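Local coordinates for extracellular solute-binding protein (Conexibacter woesei, PDB 4P98) that probably binds a small solute, possibly a nucleoside as its PnrA-like relatives do, and hands it to an ABC transporter for uptake, at residues T29-A33 with F34-A38; A41-R44 with L45-D48; D132-V135 with A136-R140; D293-A296 with R297-L301. All coordinates share one frame; numbering follows the deposited sequence.

Contact 1. Residues T29-A33 with F34-A38; sequences TNDGA and FNAWA
With CG of Asp-31 set between its own backbone N and carbonyl carbon (chi1 67°), the carboxylate swings over the opening turn of the helix and reaches Asn-35 and Ala-36. Asn-35 carries its amide beside its backbone N (chi1 -65°), which lets ND2 and N of the same residue both bond to Asp-31 OD2. The backbone N of Asn-35 uses the syn lone pair of that oxygen, whereas ND2, 3.0 Å from Asp-31 OD2, comes from above the carboxylate plane. Asp-31 OD1 is gripped from opposite faces, by Ala-36 N at 3.0 Å and by Ala-33 N, the latter closing an Asx turn. This turn links strand 22-25 to helix 34-45, the first beta-alpha connection of the six-stranded parallel sheet. With an alanine in place of Asp-31, the backbone amides of Ala-33, Asn-35 and Ala-36 and the Asn-35 side chain would probably lose the carboxylate that gathers them, and the turn would be less firmly tied to the helix. Farther along, Ala-33 O takes the N-H of Trp-37 at 2.9 Å and also lies over one face of the Trp-37 indole, 3.1 Å above its plane. At the indole edge, Trp-37 NE1 donates to water 1.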
ATOM      1  N   THR A  29      -1.955 -11.885  -5.535  1.00 17.90           N
ATOM      2  CA  THR A  29      -2.451 -11.616  -4.184  1.00 20.19           C
ATOM      3  C   THR A  29      -1.619 -12.269  -3.076  1.00 21.74           C
ATOM      4  O   THR A  29      -1.823 -11.970  -1.908  1.00 19.69           O
ATOM      5  CB  THR A  29      -3.937 -12.001  -4.024  1.00 22.39           C
ATOM      6  OG1 THR A  29      -4.118 -13.391  -4.318  1.00 25.01           O
ATOM      7  CG2 THR A  29      -4.811 -11.154  -4.949  1.00 22.26           C
ATOM      8  N   ASN A  30      -0.680 -13.151  -3.433  1.00 23.78           N
ATOM      9  CA  ASN A  30       0.295 -13.655  -2.466  1.00 22.85           C
ATOM     10  C   ASN A  30       1.562 -12.772  -2.396  1.00 20.96           C
ATOM     11  O   ASN A  30       2.576 -13.195  -1.864  1.00 22.66           O
ATOM     12  CB  ASN A  30       0.662 -15.127  -2.784  1.00 26.41           C
ATOM     13  CG  ASN A  30       1.426 -15.270  -4.089  1.00 30.86           C
ATOM     14  OD1 ASN A  30       1.706 -14.281  -4.764  1.00 27.67           O
ATOM     15  ND2 ASN A  30       1.766 -16.504  -4.454  1.00 34.72           N
ATOM     16  N   ASP A  31       1.499 -11.543  -2.919  1.00 20.52           N
ATOM     17  CA  ASP A  31       2.642 -10.604  -2.854  1.00 18.75           C
ATOM     18  C   ASP A  31       2.925 -10.037  -1.451  1.00 17.78           C
ATOM     19  O   ASP A  31       3.961  -9.401  -1.230  1.00 16.23           O
ATOM     20  CB  ASP A  31       2.512  -9.470  -3.892  1.00 17.40           C
ATOM     21  CG  ASP A  31       1.325  -8.496  -3.629  1.00 16.87           C
ATOM     22  OD1 ASP A  31       0.607  -8.602  -2.621  1.00 14.31           O
ATOM     23  OD2 ASP A  31       1.127  -7.592  -4.464  1.00 14.94           O
ATOM     24  N   GLY A  32       2.011 -10.276  -0.509  1.00 17.36           N
ATOM     25  CA  GLY A  32       2.116  -9.712   0.843  1.00 18.21           C
ATOM     26  C   GLY A  32       2.170  -8.189   0.861  1.00 16.98           C
ATOM     27  O   GLY A  32       2.704  -7.594   1.798  1.00 15.43           O
ATOM     28  N   ALA A  33       1.635  -7.563  -0.187  1.00 16.16           N
ATOM     29  CA  ALA A  33       1.718  -6.119  -0.346  1.00 16.16           C
ATOM     30  C   ALA A  33       0.487  -5.627  -1.125  1.00 14.47           C
ATOM     31  O   ALA A  33      -0.633  -6.029  -0.789  1.00 15.78           O
ATOM     32  CB  ALA A  33       3.030  -5.736  -1.011  1.00 17.30           C
ATOM     33  N   PHE A  34       0.671  -4.790  -2.146  1.00 15.09           N
ATOM     34  CA  PHE A  34      -0.449  -4.104  -2.821  1.00 14.96           C
ATOM     35  C   PHE A  34      -1.631  -5.015  -3.143  1.00 15.46           C
ATOM     36  O   PHE A  34      -2.764  -4.699  -2.792  1.00 14.53           O
ATOM     37  CB  PHE A  34       0.027  -3.402  -4.104  1.00 14.92           C
ATOM     38  CG  PHE A  34      -1.054  -2.632  -4.822  1.00 14.98           C
ATOM     39  CD1 PHE A  34      -1.494  -1.402  -4.330  1.00 15.46           C
ATOM     40  CD2 PHE A  34      -1.606  -3.111  -6.006  1.00 14.86           C
ATOM     41  CE1 PHE A  34      -2.466  -0.687  -4.997  1.00 14.67           C
ATOM     42  CE2 PHE A  34      -2.582  -2.400  -6.675  1.00 14.82           C
ATOM     43  CZ  PHE A  34      -3.022  -1.190  -6.158  1.00 15.48           C
ATOM     44  N   ASN A  35      -1.388  -6.148  -3.803  1.00 15.72           N
ATOM     45  CA  ASN A  35      -2.504  -6.990  -4.211  1.00 14.89           C
ATOM     46  C   ASN A  35      -3.107  -7.750  -3.051  1.00 14.06           C
ATOM     47  O   ASN A  35      -4.327  -7.923  -3.004  1.00 13.92           O
ATOM     48  CB  ASN A  35      -2.134  -7.920  -5.353  1.00 15.64           C
ATOM     49  CG  ASN A  35      -1.806  -7.158  -6.615  1.00 16.05           C
ATOM     50  OD1 ASN A  35      -2.689  -6.768  -7.373  1.00 16.99           O
ATOM     51  ND2 ASN A  35      -0.533  -6.927  -6.835  1.00 16.45           N
ATOM     52  N   ALA A  36      -2.264  -8.157  -2.104  1.00 13.70           N
ATOM     53  CA  ALA A  36      -2.746  -8.811  -0.891  1.00 15.08           C
ATOM     54  C   ALA A  36      -3.671  -7.887  -0.105  1.00 14.83           C
ATOM     55  O   ALA A  36      -4.623  -8.349   0.522  1.00 15.01           O
ATOM     56  CB  ALA A  36      -1.587  -9.242  -0.016  1.00 15.61           C
ATOM     57  N   TRP A  37      -3.400  -6.588  -0.147  1.00 14.41           N
ATOM     58  CA  TRP A  37      -4.235  -5.619   0.589  1.00 14.33           C
ATOM     59  C   TRP A  37      -5.686  -5.625   0.098  1.00 14.36           C
ATOM     60  O   TRP A  37      -6.616  -5.532   0.902  1.00 15.47           O
ATOM     61  CB  TRP A  37      -3.647  -4.214   0.528  1.00 14.85           C
ATOM     62  CG  TRP A  37      -2.243  -4.097   1.096  1.00 12.94           C
ATOM     63  CD1 TRP A  37      -1.654  -4.918   2.024  1.00 13.60           C
ATOM     64  CD2 TRP A  37      -1.261  -3.114   0.758  1.00 13.83           C
ATOM     65  NE1 TRP A  37      -0.372  -4.500   2.285  1.00 13.86           N
ATOM     66  CE2 TRP A  37      -0.110  -3.388   1.529  1.00 14.26           C
ATOM     67  CE3 TRP A  37      -1.246  -2.015  -0.110  1.00 15.42           C
ATOM     68  CZ2 TRP A  37       1.041  -2.613   1.452  1.00 14.10           C
ATOM     69  CZ3 TRP A  37      -0.089  -1.242  -0.183  1.00 16.55           C
ATOM     70  CH2 TRP A  37       1.037  -1.556   0.585  1.00 15.34           C
ATOM     71  N   ALA A  38      -5.883  -5.738  -1.209  1.00 13.73           N
ATOM     72  CA  ALA A  38      -7.232  -5.858  -1.767  1.00 13.98           C
ATOM     73  C   ALA A  38      -7.873  -7.189  -1.421  1.00 15.40           C
ATOM     74  O   ALA A  38      -9.055  -7.242  -1.075  1.00 14.67           O
ATOM     75  CB  ALA A  38      -7.214  -5.655  -3.265  1.00 13.81           C
TER
HETATM   76  O   HOH W   1       1.349  -5.959   4.398  1.00 26.12           O

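Contact 2. Residues A41-R44 with L45-D48; sequences AAER and LKAD
Glu-43 and Lys-46 lean together at the surface, their side chains meeting at a slant in a salt bridge between residues three apart. The glutamate is bent at chi2 (-61°), which curls its carboxylate back toward the later residue, while Lys-46 runs fully extended beyond CG and delivers its ammonium group at the far end. Lys-46 NZ lies 2.6 Å from Glu-43 OE2, on the syn side of that oxygen and only slightly out of the carboxylate plane. The other oxygen, Glu-43 OE1, stays 3.9 Å from Lys-46 NZ, so the grip is one-sided. On its way out the lysine chain passes close to the backbone, with Lys-46 CG 3.4 Å from Glu-43 O.

Here helix 34-45 of the lobe built on the six-stranded sheet runs out. Leu-45 N bonds to Ala-41 O four residues back and weakly to Ala-42 O; after it the amides look to carbonyls three back, Lys-46 N to Glu-43 O at 3.2 Å from well above the carbonyl plane, Ala-47 N weakly to Arg-44 O, and Asp-48 N to Leu-45 O at 2.9 Å. Water 2 donates to Glu-43 O as well, giving that carbonyl a second partner. Leu-45 packs its side chain on Tyr-252 and Leu-256 of helix 249-261. At the end of the turn, Asp-48 OD2 accepts a hydrogen bond from Gln-253 NE2 of the same helix.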
ATOM      1  N   ALA A  41      -8.960  -7.101   2.297  1.00 14.27           N
ATOM      2  CA  ALA A  41     -10.181  -6.300   2.414  1.00 14.92           C
ATOM      3  C   ALA A  41     -11.382  -7.090   1.897  1.00 15.55           C
ATOM      4  O   ALA A  41     -12.448  -7.108   2.526  1.00 17.10           O
ATOM      5  CB  ALA A  41     -10.044  -4.983   1.670  1.00 15.16           C
ATOM      6  N   ALA A  42     -11.201  -7.778   0.775  1.00 15.12           N
ATOM      7  CA  ALA A  42     -12.279  -8.567   0.200  1.00 17.00           C
ATOM      8  C   ALA A  42     -12.697  -9.738   1.107  1.00 17.96           C
ATOM      9  O   ALA A  42     -13.891 -10.040   1.223  1.00 19.12           O
ATOM     10  CB  ALA A  42     -11.899  -9.061  -1.188  1.00 18.64           C
ATOM     11  N   GLU A  43     -11.724 -10.391   1.740  1.00 18.49           N
ATOM     12  CA  GLU A  43     -12.016 -11.435   2.725  1.00 20.91           C
ATOM     13  C   GLU A  43     -12.844 -10.870   3.878  1.00 19.46           C
ATOM     14  O   GLU A  43     -13.854 -11.445   4.249  1.00 18.76           O
ATOM     15  CB  GLU A  43     -10.728 -12.063   3.278  1.00 24.85           C
ATOM     16  CG  GLU A  43     -10.233 -13.255   2.487  1.00 31.87           C
ATOM     17  CD  GLU A  43     -11.247 -14.389   2.466  1.00 36.61           C
ATOM     18  OE1 GLU A  43     -11.477 -15.020   3.522  1.00 44.88           O
ATOM     19  OE2 GLU A  43     -11.821 -14.645   1.394  1.00 40.88           O
ATOM     20  N   ARG A  44     -12.416  -9.741   4.426  1.00 17.84           N
ATOM     21  CA  ARG A  44     -13.139  -9.116   5.529  1.00 18.42           C
ATOM     22  C   ARG A  44     -14.538  -8.651   5.119  1.00 18.62           C
ATOM     23  O   ARG A  44     -15.433  -8.600   5.962  1.00 19.43           O
ATOM     24  CB  ARG A  44     -12.337  -7.957   6.129  1.00 19.56           C
ATOM     25  CG  ARG A  44     -11.042  -8.402   6.793  1.00 22.79           C
ATOM     26  CD  ARG A  44     -10.118  -7.228   7.052  1.00 27.74           C
ATOM     27  NE  ARG A  44     -10.534  -6.447   8.219  1.00 29.42           N
ATOM     28  CZ  ARG A  44     -10.311  -5.140   8.392  1.00 34.12           C
ATOM     29  NH1 ARG A  44     -10.735  -4.555   9.513  1.00 33.80           N
ATOM     30  NH2 ARG A  44      -9.679  -4.407   7.455  1.00 33.84           N
ATOM     31  N   LEU A  45     -14.725  -8.334   3.835  1.00 16.54           N
ATOM     32  CA  LEU A  45     -16.020  -7.882   3.313  1.00 16.53           C
ATOM     33  C   LEU A  45     -17.085  -8.982   3.310  1.00 16.85           C
ATOM     34  O   LEU A  45     -18.275  -8.686   3.283  1.00 18.14           O
ATOM     35  CB  LEU A  45     -15.855  -7.333   1.899  1.00 16.40           C
ATOM     36  CG  LEU A  45     -16.992  -6.525   1.287  1.00 17.17           C
ATOM     37  CD1 LEU A  45     -17.097  -5.167   1.975  1.00 17.60           C
ATOM     38  CD2 LEU A  45     -16.753  -6.340  -0.208  1.00 16.47           C
ATOM     39  N   LYS A  46     -16.670 -10.243   3.350  1.00 18.43           N
ATOM     40  CA  LYS A  46     -17.631 -11.359   3.428  1.00 21.17           C
ATOM     41  C   LYS A  46     -18.577 -11.233   4.629  1.00 21.03           C
ATOM     42  O   LYS A  46     -19.743 -11.618   4.553  1.00 20.82           O
ATOM     43  CB  LYS A  46     -16.896 -12.694   3.452  1.00 23.80           C
ATOM     44  CG  LYS A  46     -16.110 -12.920   2.169  1.00 27.27           C
ATOM     45  CD  LYS A  46     -15.406 -14.264   2.112  1.00 30.62           C
ATOM     46  CE  LYS A  46     -14.703 -14.398   0.770  1.00 32.08           C
ATOM     47  NZ  LYS A  46     -14.046 -15.732   0.635  1.00 38.46           N
ATOM     48  N   ALA A  47     -18.082 -10.658   5.721  1.00 20.36           N
ATOM     49  CA  ALA A  47     -18.904 -10.418   6.913  1.00 22.16           C
ATOM     50  C   ALA A  47     -19.978  -9.351   6.700  1.00 21.38           C
ATOM     51  O   ALA A  47     -20.929  -9.281   7.463  1.00 20.01           O
ATOM     52  CB  ALA A  47     -18.020 -10.035   8.089  1.00 23.00           C
ATOM     53  N   ASP A  48     -19.822  -8.519   5.675  1.00 21.43           N
ATOM     54  CA  ASP A  48     -20.830  -7.524   5.325  1.00 22.58           C
ATOM     55  C   ASP A  48     -21.820  -8.060   4.287  1.00 24.87           C
ATOM     56  O   ASP A  48     -22.633  -7.301   3.763  1.00 26.92           O
ATOM     57  CB  ASP A  48     -20.157  -6.250   4.808  1.00 22.84           C
ATOM     58  CG  ASP A  48     -19.242  -5.627   5.831  1.00 22.50           C
ATOM     59  OD1 ASP A  48     -19.751  -5.197   6.873  1.00 27.54           O
ATOM     60  OD2 ASP A  48     -18.011  -5.575   5.621  1.00 22.66           O
TER
HETATM   61  O   HOH W   2     -15.250 -11.876   6.682  1.00 28.20           O

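Contact 3. Residues D132-V135 with A136-R140; sequences DGFV and AGSLR
At the C-terminal end of helix 125-137, Ser-138 folds its hydroxyl back onto the backbone of Phe-134. Because OG stands beside the serine's own backbone N (chi1 -64°), it donates to Phe-134 O at 2.8 Å, tilted somewhat from the carbonyl plane. Ser-138 OG also sits over one face of the phenyl ring, 3.6 Å from Phe-134 CE1. Regular helical bonds precede this, as in Gly-137 N to Gly-133 O at 2.9 Å. The next amide, Ser-138 N, donates to Val-135 O three residues back, 3.1 Å away and from well above its carbonyl plane. This helix leads from strand 118-123 of the six-stranded sheet to strand 144-149 of the five-stranded one, and thus into the second lobe of the binding-protein fold. Replacing Ser-138 by an alanine would remove the hydroxyl, and the Phe-134 carbonyl would probably be left without its side-chain donor in a buried place. Leu-139 then brings CG to 3.3 Å from Val-135 O, laying its side chain across the end of the helix, where it meets Leu-204. Ala-136 turns instead to Leu-167 and Ile-226.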
ATOM      1  N   ASP A 132       6.511   5.206   7.079  1.00 21.11           N
ATOM      2  CA  ASP A 132       7.671   4.348   7.364  1.00 22.40           C
ATOM      3  C   ASP A 132       8.779   5.114   8.068  1.00 18.31           C
ATOM      4  O   ASP A 132       9.326   4.652   9.081  1.00 22.09           O
ATOM      5  CB  ASP A 132       8.251   3.768   6.074  1.00 24.50           C
ATOM      6  CG  ASP A 132       7.333   2.809   5.410  1.00 27.99           C
ATOM      7  OD1 ASP A 132       6.547   2.134   6.104  1.00 31.94           O
ATOM      8  OD2 ASP A 132       7.418   2.719   4.168  1.00 43.24           O
ATOM      9  N   GLY A 133       9.111   6.282   7.525  1.00 17.10           N
ATOM     10  CA  GLY A 133      10.152   7.136   8.068  1.00 18.36           C
ATOM     11  C   GLY A 133       9.805   7.659   9.452  1.00 21.66           C
ATOM     12  O   GLY A 133      10.664   7.731  10.334  1.00 20.01           O
ATOM     13  N   PHE A 134       8.538   8.012   9.646  1.00 22.67           N
ATOM     14  CA  PHE A 134       8.067   8.459  10.948  1.00 21.36           C
ATOM     15  C   PHE A 134       8.159   7.356  12.002  1.00 21.43           C
ATOM     16  O   PHE A 134       8.560   7.619  13.133  1.00 22.01           O
ATOM     17  CB  PHE A 134       6.638   8.983  10.851  1.00 21.65           C
ATOM     18  CG  PHE A 134       6.127   9.566  12.137  1.00 20.62           C
ATOM     19  CD1 PHE A 134       5.452   8.777  13.046  1.00 22.91           C
ATOM     20  CD2 PHE A 134       6.339  10.903  12.435  1.00 23.46           C
ATOM     21  CE1 PHE A 134       4.985   9.316  14.244  1.00 24.70           C
ATOM     22  CE2 PHE A 134       5.879  11.449  13.627  1.00 22.93           C
ATOM     23  CZ  PHE A 134       5.200  10.652  14.525  1.00 22.96           C
ATOM     24  N   VAL A 135       7.787   6.130  11.639  1.00 21.32           N
ATOM     25  CA  VAL A 135       7.928   4.990  12.541  1.00 20.97           C
ATOM     26  C   VAL A 135       9.402   4.760  12.855  1.00 24.23           C
ATOM     27  O   VAL A 135       9.761   4.522  14.019  1.00 22.54           O
ATOM     28  CB  VAL A 135       7.278   3.696  11.984  1.00 21.89           C
ATOM     29  CG1 VAL A 135       7.672   2.477  12.800  1.00 20.92           C
ATOM     30  CG2 VAL A 135       5.767   3.806  11.966  1.00 22.99           C
ATOM     31  N   ALA A 136      10.255   4.843  11.832  1.00 21.07           N
ATOM     32  CA  ALA A 136      11.695   4.689  12.023  1.00 22.28           C
ATOM     33  C   ALA A 136      12.251   5.715  13.016  1.00 24.01           C
ATOM     34  O   ALA A 136      13.088   5.390  13.853  1.00 24.87           O
ATOM     35  CB  ALA A 136      12.427   4.803  10.695  1.00 21.90           C
ATOM     36  N   GLY A 137      11.788   6.952  12.912  1.00 23.50           N
ATOM     37  CA  GLY A 137      12.243   8.016  13.790  1.00 23.45           C
ATOM     38  C   GLY A 137      11.645   7.972  15.186  1.00 21.73           C
ATOM     39  O   GLY A 137      12.099   8.687  16.067  1.00 23.66           O
ATOM     40  N   SER A 138      10.638   7.131  15.392  1.00 22.58           N
ATOM     41  CA  SER A 138       9.977   6.997  16.687  1.00 25.26           C
ATOM     42  C   SER A 138      10.565   5.892  17.567  1.00 29.03           C
ATOM     43  O   SER A 138      10.123   5.715  18.695  1.00 26.98           O
ATOM     44  CB  SER A 138       8.484   6.711  16.480  1.00 23.03           C
ATOM     45  OG  SER A 138       7.852   7.806  15.839  1.00 24.01           O
ATOM     46  N   LEU A 139      11.547   5.150  17.060  1.00 28.01           N
ATOM     47  CA  LEU A 139      12.052   3.971  17.756  1.00 26.82           C
ATOM     48  C   LEU A 139      13.073   4.358  18.819  1.00 29.99           C
ATOM     49  O   LEU A 139      13.540   5.490  18.847  1.00 28.82           O
ATOM     50  CB  LEU A 139      12.698   3.001  16.763  1.00 26.48           C
ATOM     51  CG  LEU A 139      11.814   2.516  15.625  1.00 23.84           C
ATOM     52  CD1 LEU A 139      12.638   1.647  14.679  1.00 24.51           C
ATOM     53  CD2 LEU A 139      10.599   1.762  16.147  1.00 24.24           C
ATOM     54  N   ARG A 140      13.421   3.410  19.684  1.00 30.77           N
ATOM     55  CA  ARG A 140      14.377   3.674  20.769  1.00 33.50           C
ATOM     56  C   ARG A 140      15.763   3.199  20.381  1.00 29.89           C
ATOM     57  O   ARG A 140      15.943   2.018  20.091  1.00 27.05           O
ATOM     58  CB  ARG A 140      13.965   2.944  22.043  1.00 39.89           C
ATOM     59  CG  ARG A 140      12.833   3.597  22.819  1.00 47.28           C
ATOM     60  CD  ARG A 140      12.645   2.948  24.190  1.00 56.97           C
ATOM     61  NE  ARG A 140      12.370   1.510  24.077  1.00 64.88           N
ATOM     62  CZ  ARG A 140      11.504   0.829  24.829  1.00 65.32           C
ATOM     63  NH1 ARG A 140      10.793   1.431  25.783  1.00 71.08           N
ATOM     64  NH2 ARG A 140      11.340  -0.476  24.618  1.00 63.18           N
TER

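Contact 4. Residues D293-A296 with R297-L301; sequences DLQA and RVDAL
Asp-293 and Arg-297 pair on the more open flank of the helix start, while Leu-294 and Val-298 line the flank that is packed into the protein. On the buried flank Val-298 N bonds to Leu-294 O at 3.1 Å, in the carbonyl plane, and the valine's CG2 branch rests 3.6 Å from the same Leu-294 O. Beyond the two segments Val-298 presses on Leu-131, and Leu-301, one turn on, packs on Tyr-130; both partners belong to helix 125-137.

The polar flank is held by charge. Asp-293 places its carboxylate between its backbone N and carbonyl carbon (chi1 69°), and the extended Arg-297 chain comes back along the turn to meet it. Arg-297 NE donates to Asp-293 OD1 at 3.0 Å, approaching from above the carboxylate plane, and weaker bonds run from NE to OD2 and from NH2 to OD1 of the same pair. The carboxylate lies at the guanidinium edge with the two planes 84° apart, nearly perpendicular, rather than in a flat two-pronged pairing. The backbone strengthens the link, since Arg-297 N bonds to Asp-293 O at 3.0 Å. A negative charge at this end would probably suit the helix dipole, although the aspartate makes no capping bond. An aspartate at the N-cap position joined to an arginine four residues on thus opens the amphipathic helix 294-307.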
ATOM      1  N   ASP A 293       4.102   2.963  23.150  1.00 25.15           N
ATOM      2  CA  ASP A 293       3.098   3.892  22.624  1.00 28.69           C
ATOM      3  C   ASP A 293       3.252   4.178  21.120  1.00 30.14           C
ATOM      4  O   ASP A 293       2.813   5.226  20.639  1.00 27.08           O
ATOM      5  CB  ASP A 293       3.150   5.207  23.407  1.00 30.07           C
ATOM      6  CG  ASP A 293       4.421   5.998  23.142  1.00 32.44           C
ATOM      7  OD1 ASP A 293       5.369   5.429  22.567  1.00 38.77           O
ATOM      8  OD2 ASP A 293       4.479   7.193  23.500  1.00 37.91           O
ATOM      9  N   LEU A 294       3.864   3.269  20.364  1.00 27.93           N
ATOM     10  CA  LEU A 294       4.114   3.569  18.946  1.00 26.47           C
ATOM     11  C   LEU A 294       2.823   3.864  18.191  1.00 20.97           C
ATOM     12  O   LEU A 294       2.757   4.848  17.455  1.00 27.31           O
ATOM     13  CB  LEU A 294       4.889   2.452  18.244  1.00 26.97           C
ATOM     14  CG  LEU A 294       5.216   2.747  16.772  1.00 26.55           C
ATOM     15  CD1 LEU A 294       6.028   4.027  16.621  1.00 26.01           C
ATOM     16  CD2 LEU A 294       5.948   1.556  16.163  1.00 27.21           C
ATOM     17  N   GLN A 295       1.811   3.020  18.387  1.00 20.30           N
ATOM     18  CA  GLN A 295       0.528   3.164  17.714  1.00 24.09           C
ATOM     19  C   GLN A 295      -0.140   4.488  18.069  1.00 27.85           C
ATOM     20  O   GLN A 295      -0.711   5.139  17.193  1.00 27.52           O
ATOM     21  CB  GLN A 295      -0.410   1.993  18.018  1.00 24.04           C
ATOM     22  CG  GLN A 295      -1.721   2.026  17.233  1.00 25.88           C
ATOM     23  CD  GLN A 295      -1.502   1.929  15.731  1.00 30.10           C
ATOM     24  OE1 GLN A 295      -1.721   2.889  14.979  1.00 31.52           O
ATOM     25  NE2 GLN A 295      -1.047   0.772  15.291  1.00 28.11           N
ATOM     26  N   ALA A 296      -0.052   4.885  19.341  1.00 28.52           N
ATOM     27  CA  ALA A 296      -0.606   6.164  19.790  1.00 27.66           C
ATOM     28  C   ALA A 296       0.076   7.321  19.068  1.00 25.62           C
ATOM     29  O   ALA A 296      -0.580   8.273  18.664  1.00 23.89           O
ATOM     30  CB  ALA A 296      -0.470   6.321  21.310  1.00 28.66           C
ATOM     31  N   ARG A 297       1.388   7.231  18.887  1.00 23.39           N
ATOM     32  CA  ARG A 297       2.120   8.268  18.174  1.00 25.94           C
ATOM     33  C   ARG A 297       1.696   8.393  16.706  1.00 24.79           C
ATOM     34  O   ARG A 297       1.607   9.493  16.166  1.00 22.93           O
ATOM     35  CB  ARG A 297       3.617   8.024  18.236  1.00 28.52           C
ATOM     36  CG  ARG A 297       4.201   8.017  19.634  1.00 31.85           C
ATOM     37  CD  ARG A 297       5.697   8.164  19.564  1.00 35.83           C
ATOM     38  NE  ARG A 297       6.357   7.644  20.755  1.00 38.91           N
ATOM     39  CZ  ARG A 297       7.649   7.800  21.013  1.00 40.46           C
ATOM     40  NH1 ARG A 297       8.431   8.456  20.165  1.00 41.88           N
ATOM     41  NH2 ARG A 297       8.165   7.292  22.129  1.00 41.99           N
ATOM     42  N   VAL A 298       1.454   7.259  16.063  1.00 25.87           N
ATOM     43  CA  VAL A 298       1.001   7.245  14.672  1.00 24.59           C
ATOM     44  C   VAL A 298      -0.438   7.761  14.558  1.00 24.06           C
ATOM     45  O   VAL A 298      -0.775   8.513  13.626  1.00 19.48           O
ATOM     46  CB  VAL A 298       1.125   5.826  14.088  1.00 25.27           C
ATOM     47  CG1 VAL A 298       0.394   5.704  12.760  1.00 23.61           C
ATOM     48  CG2 VAL A 298       2.601   5.472  13.946  1.00 24.18           C
ATOM     49  N   ASP A 299      -1.278   7.346  15.498  1.00 24.12           N
ATOM     50  CA  ASP A 299      -2.641   7.858  15.595  1.00 25.29           C
ATOM     51  C   ASP A 299      -2.653   9.382  15.730  1.00 22.89           C
ATOM     52  O   ASP A 299      -3.459  10.050  15.082  1.00 23.55           O
ATOM     53  CB  ASP A 299      -3.394   7.224  16.782  1.00 31.44           C
ATOM     54  CG  ASP A 299      -3.645   5.723  16.610  1.00 34.01           C
ATOM     55  OD1 ASP A 299      -3.517   5.195  15.490  1.00 36.68           O
ATOM     56  OD2 ASP A 299      -3.984   5.066  17.614  1.00 41.60           O
ATOM     57  N   ALA A 300      -1.766   9.939  16.553  1.00 22.21           N
ATOM     58  CA  ALA A 300      -1.714  11.393  16.734  1.00 23.73           C
ATOM     59  C   ALA A 300      -1.235  12.080  15.458  1.00 22.64           C
ATOM     60  O   ALA A 300      -1.750  13.131  15.083  1.00 19.43           O
ATOM     61  CB  ALA A 300      -0.827  11.770  17.915  1.00 25.72           C
ATOM     62  N   LEU A 301      -0.255  11.478  14.785  1.00 20.05           N
ATOM     63  CA  LEU A 301       0.199  11.991  13.485  1.00 18.98           C
ATOM     64  C   LEU A 301      -0.957  12.063  12.487  1.00 15.16           C
ATOM     65  O   LEU A 301      -1.101  13.063  11.771  1.00 18.41           O
ATOM     66  CB  LEU A 301       1.340  11.120  12.913  1.00 19.08           C
ATOM     67  CG  LEU A 301       1.680  11.304  11.430  1.00 19.78           C
ATOM     68  CD1 LEU A 301       2.310  12.665  11.181  1.00 21.26           C
ATOM     69  CD2 LEU A 301       2.587  10.188  10.928  1.00 19.90           C
TER

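Contacts 1 and 2 sit at the two ends of helix 34-45, the first taking in the loop that leads into it and the second the turn that follows, their centres about 15 Å apart. Contacts 3 and 4, with centres about 11 Å apart, touch directly: Ser-138 CB meets Leu-294 CD1 at 3.6 Å, and Phe-134 CG lies 3.8 Å from Leu-301 CD2, so helix 294-307 lies against helix 125-137. The two pairs do not touch: contacts 1 and 3 lie about 24 Å apart between centres and about 8 Å at their nearest atoms. Contact 1 also bonds to Ser-229 and Ala-230, which follow a strand of the five-stranded sheet. Its loop thus bridges the two lobes, consistent with a place near the interlobe cleft where such proteins bind solute.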